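Local coordinates for 11S globulin (Wrightia tinctoria, PDB 5WXU), which probably serves as a seed storage protein, a hexameric nutrient reservoir of the cupin superfamily, and binds the plant hormone auxin (indole-3-acetic acid), at residues R73-Q76 with I80-T83; S65-P70 with L220-V225. All coordinates share one frame; numbering follows the deposited sequence.

Contact 1. Residues R73-Q76 with I80-T83; sequences RELQ and IDAT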
ATOM      1  N   ARG B  73     -10.158  12.939 -33.724  1.00 21.52           N
ATOM      2  CA  ARG B  73     -10.369  13.650 -32.467  1.00 25.72           C
ATOM      3  C   ARG B  73     -10.820  12.699 -31.317  1.00 22.76           C
ATOM      4  O   ARG B  73     -10.321  12.825 -30.190  1.00 24.00           O
ATOM      5  CB  ARG B  73     -11.355  14.810 -32.644  1.00 30.51           C
ATOM      6  CG  ARG B  73     -10.675  16.099 -33.070  1.00 35.69           C
ATOM      7  CD  ARG B  73     -11.605  17.290 -33.053  1.00 42.50           C
ATOM      8  NE  ARG B  73     -11.972  17.835 -31.725  1.00 46.36           N
ATOM      9  CZ  ARG B  73     -11.162  18.468 -30.869  1.00 49.61           C
ATOM     10  NH1 ARG B  73      -9.874  18.628 -31.126  1.00 58.92           N
ATOM     11  NH2 ARG B  73     -11.631  18.938 -29.722  1.00 43.34           N
ATOM     12  N   GLU B  74     -11.729  11.780 -31.620  1.00 22.85           N
ATOM     13  CA  GLU B  74     -12.175  10.753 -30.642  1.00 25.53           C
ATOM     14  C   GLU B  74     -10.982  10.006 -29.986  1.00 24.59           C
ATOM     15  O   GLU B  74     -10.900   9.901 -28.740  1.00 20.45           O
ATOM     16  CB  GLU B  74     -13.071   9.684 -31.236  1.00 26.57           C
ATOM     17  CG  GLU B  74     -14.479  10.081 -31.630  1.00 32.96           C
ATOM     18  CD  GLU B  74     -14.599  10.737 -33.008  1.00 37.97           C
ATOM     19  OE1 GLU B  74     -13.565  11.136 -33.623  1.00 39.63           O
ATOM     20  OE2 GLU B  74     -15.736  10.866 -33.460  1.00 35.34           O
ATOM     21  N   LEU B  75     -10.116   9.464 -30.837  1.00 20.49           N
ATOM     22  CA  LEU B  75      -8.969   8.660 -30.396  1.00 21.92           C
ATOM     23  C   LEU B  75      -7.935   9.498 -29.680  1.00 23.04           C
ATOM     24  O   LEU B  75      -7.325   9.043 -28.677  1.00 21.96           O
ATOM     25  CB  LEU B  75      -8.310   7.910 -31.555  1.00 23.13           C
ATOM     26  CG  LEU B  75      -8.798   6.493 -31.773  1.00 23.20           C
ATOM     27  CD1 LEU B  75     -10.193   6.480 -32.276  1.00 25.78           C
ATOM     28  CD2 LEU B  75      -7.949   5.652 -32.707  1.00 22.55           C
ATOM     29  N   GLN B  76      -7.685  10.713 -30.187  1.00 20.80           N
ATOM     30  CA  GLN B  76      -6.744  11.598 -29.522  1.00 23.97           C
ATOM     31  C   GLN B  76      -7.231  11.987 -28.157  1.00 20.82           C
ATOM     32  O   GLN B  76      -6.405  12.052 -27.254  1.00 22.39           O
ATOM     33  CB  GLN B  76      -6.517  12.874 -30.303  1.00 28.51           C
ATOM     34  CG  GLN B  76      -5.925  12.606 -31.646  1.00 33.37           C
ATOM     35  CD  GLN B  76      -4.516  13.055 -31.776  1.00 41.48           C
ATOM     36  OE1 GLN B  76      -3.651  12.298 -32.271  1.00 50.50           O
ATOM     37  NE2 GLN B  76      -4.264  14.304 -31.391  1.00 40.86           N
ATOM     38  N   ILE B  80      -5.893   6.739 -27.110  1.00 15.39           N
ATOM     39  CA  ILE B  80      -5.757   5.334 -27.483  1.00 18.10           C
ATOM     40  C   ILE B  80      -5.423   5.144 -28.941  1.00 18.75           C
ATOM     41  O   ILE B  80      -5.705   6.058 -29.751  1.00 20.62           O
ATOM     42  CB  ILE B  80      -7.016   4.485 -27.108  1.00 18.83           C
ATOM     43  CG1 ILE B  80      -8.277   4.939 -27.809  1.00 20.35           C
ATOM     44  CG2 ILE B  80      -7.253   4.341 -25.595  1.00 18.93           C
ATOM     45  CD1 ILE B  80      -8.582   3.945 -28.943  1.00 20.95           C
ATOM     46  N   ASP B  81      -4.848   3.980 -29.245  1.00 18.09           N
ATOM     47  CA  ASP B  81      -4.848   3.417 -30.616  1.00 21.56           C
ATOM     48  C   ASP B  81      -5.689   2.177 -30.629  1.00 20.20           C
ATOM     49  O   ASP B  81      -5.784   1.440 -29.623  1.00 20.19           O
ATOM     50  CB  ASP B  81      -3.456   3.133 -31.128  1.00 25.64           C
ATOM     51  CG  ASP B  81      -2.837   4.379 -31.745  1.00 36.06           C
ATOM     52  OD1 ASP B  81      -3.582   5.228 -32.310  1.00 46.55           O
ATOM     53  OD2 ASP B  81      -1.636   4.554 -31.625  1.00 40.32           O
ATOM     54  N   ALA B  82      -6.319   1.913 -31.783  1.00 19.43           N
ATOM     55  CA  ALA B  82      -7.090   0.729 -31.980  1.00 18.35           C
ATOM     56  C   ALA B  82      -6.685   0.039 -33.298  1.00 20.87           C
ATOM     57  O   ALA B  82      -6.486   0.690 -34.350  1.00 20.81           O
ATOM     58  CB  ALA B  82      -8.566   1.066 -31.963  1.00 18.35           C
ATOM     59  N   THR B  83      -6.450  -1.251 -33.191  1.00 21.18           N
ATOM     60  CA  THR B  83      -6.060  -2.111 -34.307  1.00 20.98           C
ATOM     61  C   THR B  83      -6.840  -3.392 -34.323  1.00 19.42           C
ATOM     62  O   THR B  83      -7.107  -3.992 -33.284  1.00 19.75           O
ATOM     63  CB  THR B  83      -4.591  -2.499 -34.219  1.00 24.53           C
ATOM     64  OG1 THR B  83      -3.812  -1.340 -33.958  1.00 23.56           O
ATOM     65  CG2 THR B  83      -4.069  -3.127 -35.545  1.00 25.46           C
TER
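Leu75, on the short helix 73-78, lays its side chain across that of Ile80, the first residue of strand 80-87, the two running at about a right angle to each other. The touching atoms are the branch point of one and the tip of the other: Leu75 CG lies 3.8 Å from Ile80 CD1, while the methyl Leu75 CD2 is a little farther from the same atom at 4.2 Å. In Ile80, CG1 stands between the backbone N and the carbonyl carbon (chi1 62°), and the second torsion then carries CD1 to the leucine branch. Leu75 also rests on the strand backbone, with CB, CG and CD2 each 3.7 Å from Ile80 O; CD2 continues along the strand to reach Ala82 N at 4.2 Å. Beside this apolar crossing the main chains are tied by one hydrogen bond, Ile80 N to Leu75 O, 3.1 Å long and nearly straight at 164°, the donor tilted 17° from the carbonyl plane. It links residues five positions apart, from the last turn of the helix to the first residue of the strand. Beyond the pair, Ile80 and Ala82 both touch Ile183 of the neighbouring strand 178-185. Strand 80-87 belongs to the antiparallel sheet of the N-terminal cupin domain, and the helix packs at its beginning. The chemistry is thus a single backbone bond beside a buried aliphatic contact: the bond ties the helix to the start of the strand, and the crossed side chains pack between helix and strand.

Contact 2. Residues S65-P70 with L220-V225; sequences SEIWDP and LLWNNV
Ile67 and Leu220 reach toward each other tip to tip, the terminal methyl Ile67 CD1 meeting both branches of the leucine, CD1 and CD2, at 3.9 Å each. The same methyl lies near the plane of the Trp222 indole, at its edge, 4.3 Å from CZ3. Two residues earlier, on the same face of the strand, Ser65 takes up the next part of the rim: its OG lies in the ring plane, 3.9 Å from Trp222 CH2, and its CB is 4.1 Å from the same carbon. The benzo edge of the indole therefore points at strand 63-67 and touches it with carbon atoms alone. Trp222 is extended toward it by a first torsion that sets CG opposite the backbone N (chi1 -176°); the ring and the Ser65 side chain together bridge backbones whose nearest CA atoms, those of Ser65 and Trp222, are 12.1 Å apart. In the next shell, Ile58 of strand 56-60 touches Ile67, Leu220 and Trp222, and Arg199 of strand 198-201 packs against Ile67 and Trp222. The indole is further positioned by a ring stack with Phe201 and by Tyr257, whose plane meets it at about 60°. Ser65 OG finds its polar partners in His85 ND1 and His60 NE2, so its approach to the indole is packing. Strands 63-67 and 221-224 belong to different sheets of the N-terminal half of the subunit, and these side chains bridge them. With carbon-rich contacts throughout, the junction rests on shape and van der Waals packing, while the serine's hydrogen bonding to the two histidines is consistent with a hydroxyl held in place beside the indole edge.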
ATOM      1  N   SER B  65      -3.671  -6.281 -40.966  1.00 20.11           N
ATOM      2  CA  SER B  65      -3.928  -5.399 -39.820  1.00 19.71           C
ATOM      3  C   SER B  65      -4.670  -4.183 -40.213  1.00 20.59           C
ATOM      4  O   SER B  65      -4.196  -3.435 -41.037  1.00 24.42           O
ATOM      5  CB  SER B  65      -2.592  -5.010 -39.169  1.00 19.81           C
ATOM      6  OG  SER B  65      -1.851  -6.175 -38.796  1.00 18.27           O
ATOM      7  N   GLU B  66      -5.787  -3.885 -39.556  1.00 20.19           N
ATOM      8  CA  GLU B  66      -6.581  -2.700 -39.853  1.00 21.71           C
ATOM      9  C   GLU B  66      -6.425  -1.742 -38.724  1.00 20.09           C
ATOM     10  O   GLU B  66      -6.584  -2.161 -37.540  1.00 24.34           O
ATOM     11  CB  GLU B  66      -8.062  -3.051 -40.013  1.00 23.81           C
ATOM     12  CG  GLU B  66      -8.310  -4.148 -41.042  1.00 27.18           C
ATOM     13  CD  GLU B  66      -9.830  -4.331 -41.253  1.00 28.02           C
ATOM     14  OE1 GLU B  66     -10.475  -5.044 -40.487  1.00 31.56           O
ATOM     15  OE2 GLU B  66     -10.374  -3.747 -42.182  1.00 37.69           O
ATOM     16  N   ILE B  67      -6.106  -0.500 -39.058  1.00 21.67           N
ATOM     17  CA  ILE B  67      -5.799   0.548 -38.095  1.00 22.55           C
ATOM     18  C   ILE B  67      -6.823   1.640 -38.126  1.00 24.04           C
ATOM     19  O   ILE B  67      -7.139   2.181 -39.208  1.00 23.50           O
ATOM     20  CB  ILE B  67      -4.401   1.103 -38.348  1.00 24.16           C
ATOM     21  CG1 ILE B  67      -3.400  -0.026 -38.299  1.00 27.67           C
ATOM     22  CG2 ILE B  67      -4.090   2.233 -37.370  1.00 26.82           C
ATOM     23  CD1 ILE B  67      -2.049   0.424 -38.805  1.00 32.00           C
ATOM     24  N   TRP B  68      -7.361   2.019 -36.944  1.00 22.62           N
ATOM     25  CA  TRP B  68      -8.252   3.190 -36.854  1.00 22.94           C
ATOM     26  C   TRP B  68      -7.375   4.398 -36.892  1.00 23.17           C
ATOM     27  O   TRP B  68      -6.202   4.380 -36.417  1.00 22.25           O
ATOM     28  CB  TRP B  68      -9.102   3.192 -35.572  1.00 21.22           C
ATOM     29  CG  TRP B  68     -10.361   2.328 -35.619  1.00 20.90           C
ATOM     30  CD1 TRP B  68     -11.565   2.821 -35.781  1.00 22.27           C
ATOM     31  CD2 TRP B  68     -10.509   0.878 -35.571  1.00 20.41           C
ATOM     32  NE1 TRP B  68     -12.486   1.830 -35.828  1.00 23.53           N
ATOM     33  CE2 TRP B  68     -11.879   0.616 -35.690  1.00 21.61           C
ATOM     34  CE3 TRP B  68      -9.622  -0.218 -35.395  1.00 21.01           C
ATOM     35  CZ2 TRP B  68     -12.410  -0.668 -35.676  1.00 20.43           C
ATOM     36  CZ3 TRP B  68     -10.159  -1.498 -35.344  1.00 23.35           C
ATOM     37  CH2 TRP B  68     -11.545  -1.717 -35.479  1.00 21.73           C
ATOM     38  N   ASP B  69      -7.904   5.476 -37.470  1.00 25.09           N
ATOM     39  CA  ASP B  69      -7.104   6.688 -37.647  1.00 24.52           C
ATOM     40  C   ASP B  69      -6.694   7.252 -36.260  1.00 24.47           C
ATOM     41  O   ASP B  69      -7.528   7.755 -35.539  1.00 25.06           O
ATOM     42  CB  ASP B  69      -7.927   7.749 -38.361  1.00 26.67           C
ATOM     43  CG  ASP B  69      -7.128   8.952 -38.774  1.00 26.75           C
ATOM     44  OD1 ASP B  69      -6.003   9.229 -38.248  1.00 31.78           O
ATOM     45  OD2 ASP B  69      -7.667   9.688 -39.597  1.00 37.01           O
ATOM     46  N   PRO B  70      -5.376   7.265 -35.949  1.00 27.73           N
ATOM     47  CA  PRO B  70      -4.867   7.704 -34.638  1.00 28.85           C
ATOM     48  C   PRO B  70      -4.991   9.175 -34.413  1.00 29.03           C
ATOM     49  O   PRO B  70      -4.982   9.603 -33.248  1.00 33.31           O
ATOM     50  CB  PRO B  70      -3.394   7.275 -34.634  1.00 29.27           C
ATOM     51  CG  PRO B  70      -3.039   7.050 -36.012  1.00 30.13           C
ATOM     52  CD  PRO B  70      -4.275   6.882 -36.850  1.00 30.26           C
ATOM     53  N   LEU B 220       3.466   5.518 -39.493  1.00 40.14           N
ATOM     54  CA  LEU B 220       3.510   4.470 -38.527  1.00 35.82           C
ATOM     55  C   LEU B 220       4.942   4.261 -38.070  1.00 33.11           C
ATOM     56  O   LEU B 220       5.900   4.296 -38.865  1.00 35.00           O
ATOM     57  CB  LEU B 220       2.924   3.164 -39.104  1.00 40.51           C
ATOM     58  CG  LEU B 220       1.431   3.271 -39.520  1.00 41.78           C
ATOM     59  CD1 LEU B 220       1.069   2.095 -40.410  1.00 41.04           C
ATOM     60  CD2 LEU B 220       0.491   3.328 -38.315  1.00 46.45           C
ATOM     61  N   LEU B 221       5.076   4.032 -36.765  1.00 28.16           N
ATOM     62  CA  LEU B 221       6.327   3.655 -36.171  1.00 25.20           C
ATOM     63  C   LEU B 221       6.263   2.161 -35.991  1.00 28.28           C
ATOM     64  O   LEU B 221       5.751   1.676 -34.984  1.00 30.32           O
ATOM     65  CB  LEU B 221       6.507   4.422 -34.857  1.00 25.97           C
ATOM     66  CG  LEU B 221       6.491   5.967 -34.937  1.00 26.50           C
ATOM     67  CD1 LEU B 221       6.574   6.626 -33.537  1.00 27.54           C
ATOM     68  CD2 LEU B 221       7.595   6.502 -35.849  1.00 27.81           C
ATOM     69  N   TRP B 222       6.709   1.425 -37.004  1.00 22.80           N
ATOM     70  CA  TRP B 222       6.549   0.010 -37.084  1.00 23.23           C
ATOM     71  C   TRP B 222       7.811  -0.522 -37.734  1.00 25.16           C
ATOM     72  O   TRP B 222       8.113  -0.173 -38.866  1.00 27.51           O
ATOM     73  CB  TRP B 222       5.277  -0.294 -37.903  1.00 24.47           C
ATOM     74  CG  TRP B 222       4.846  -1.678 -38.040  1.00 23.24           C
ATOM     75  CD1 TRP B 222       5.662  -2.762 -38.255  1.00 25.53           C
ATOM     76  CD2 TRP B 222       3.486  -2.195 -38.048  1.00 23.65           C
ATOM     77  NE1 TRP B 222       4.893  -3.913 -38.384  1.00 27.04           N
ATOM     78  CE2 TRP B 222       3.566  -3.584 -38.317  1.00 24.52           C
ATOM     79  CE3 TRP B 222       2.208  -1.594 -37.954  1.00 24.89           C
ATOM     80  CZ2 TRP B 222       2.433  -4.418 -38.351  1.00 24.15           C
ATOM     81  CZ3 TRP B 222       1.036  -2.444 -38.031  1.00 26.73           C
ATOM     82  CH2 TRP B 222       1.180  -3.837 -38.213  1.00 27.15           C
ATOM     83  N   ASN B 223       8.565  -1.348 -37.052  1.00 20.92           N
ATOM     84  CA  ASN B 223       9.891  -1.646 -37.504  1.00 25.13           C
ATOM     85  C   ASN B 223      10.400  -2.990 -36.963  1.00 23.32           C
ATOM     86  O   ASN B 223      10.082  -3.384 -35.836  1.00 22.04           O
ATOM     87  CB  ASN B 223      10.755  -0.526 -36.833  1.00 32.37           C
ATOM     88  CG  ASN B 223      12.184  -0.506 -37.270  1.00 37.65           C
ATOM     89  OD1 ASN B 223      12.469  -0.550 -38.484  1.00 44.04           O
ATOM     90  ND2 ASN B 223      13.132  -0.401 -36.283  1.00 35.33           N
ATOM     91  N   ASN B 224      11.198  -3.702 -37.763  1.00 20.79           N
ATOM     92  CA  ASN B 224      11.988  -4.812 -37.326  1.00 19.96           C
ATOM     93  C   ASN B 224      13.232  -4.258 -36.592  1.00 19.94           C
ATOM     94  O   ASN B 224      14.129  -3.629 -37.221  1.00 20.30           O
ATOM     95  CB  ASN B 224      12.449  -5.669 -38.534  1.00 21.76           C
ATOM     96  CG  ASN B 224      13.366  -6.802 -38.161  1.00 20.10           C
ATOM     97  OD1 ASN B 224      13.911  -6.882 -37.065  1.00 20.90           O
ATOM     98  ND2 ASN B 224      13.578  -7.745 -39.128  1.00 18.46           N
ATOM     99  N   VAL B 225      13.300  -4.461 -35.286  1.00 18.20           N
ATOM    100  CA  VAL B 225      14.383  -3.842 -34.471  1.00 19.61           C
ATOM    101  C   VAL B 225      15.799  -4.258 -34.766  1.00 21.13           C
ATOM    102  O   VAL B 225      16.745  -3.550 -34.335  1.00 22.19           O
ATOM    103  CB  VAL B 225      14.167  -4.031 -32.908  1.00 20.36           C
ATOM    104  CG1 VAL B 225      12.884  -3.431 -32.503  1.00 24.23           C
ATOM    105  CG2 VAL B 225      14.331  -5.410 -32.396  1.00 24.04           C
TER

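How the contacts relate
Contact 1 is fully buried and local, joining a helix to the strand that follows it almost at once in the chain; contact 2 is partly buried and long-range, with Leu220 exposed, and bridges two sheets. Both involve the same antiparallel sheet, in which strands 63-67 and 80-87 are neighbours, and their centres lie about 13 Å apart. They meet directly where Trp68 N and Ala82 O, 3.0 Å apart, form a probable backbone hydrogen bond. Along the chain, contact 1 is nested within the loop that contact 2 closes. Chemically, the first combines a main-chain bond with aliphatic packing, whereas the second relies on side chains, aliphatic and aromatic, to span separated backbones.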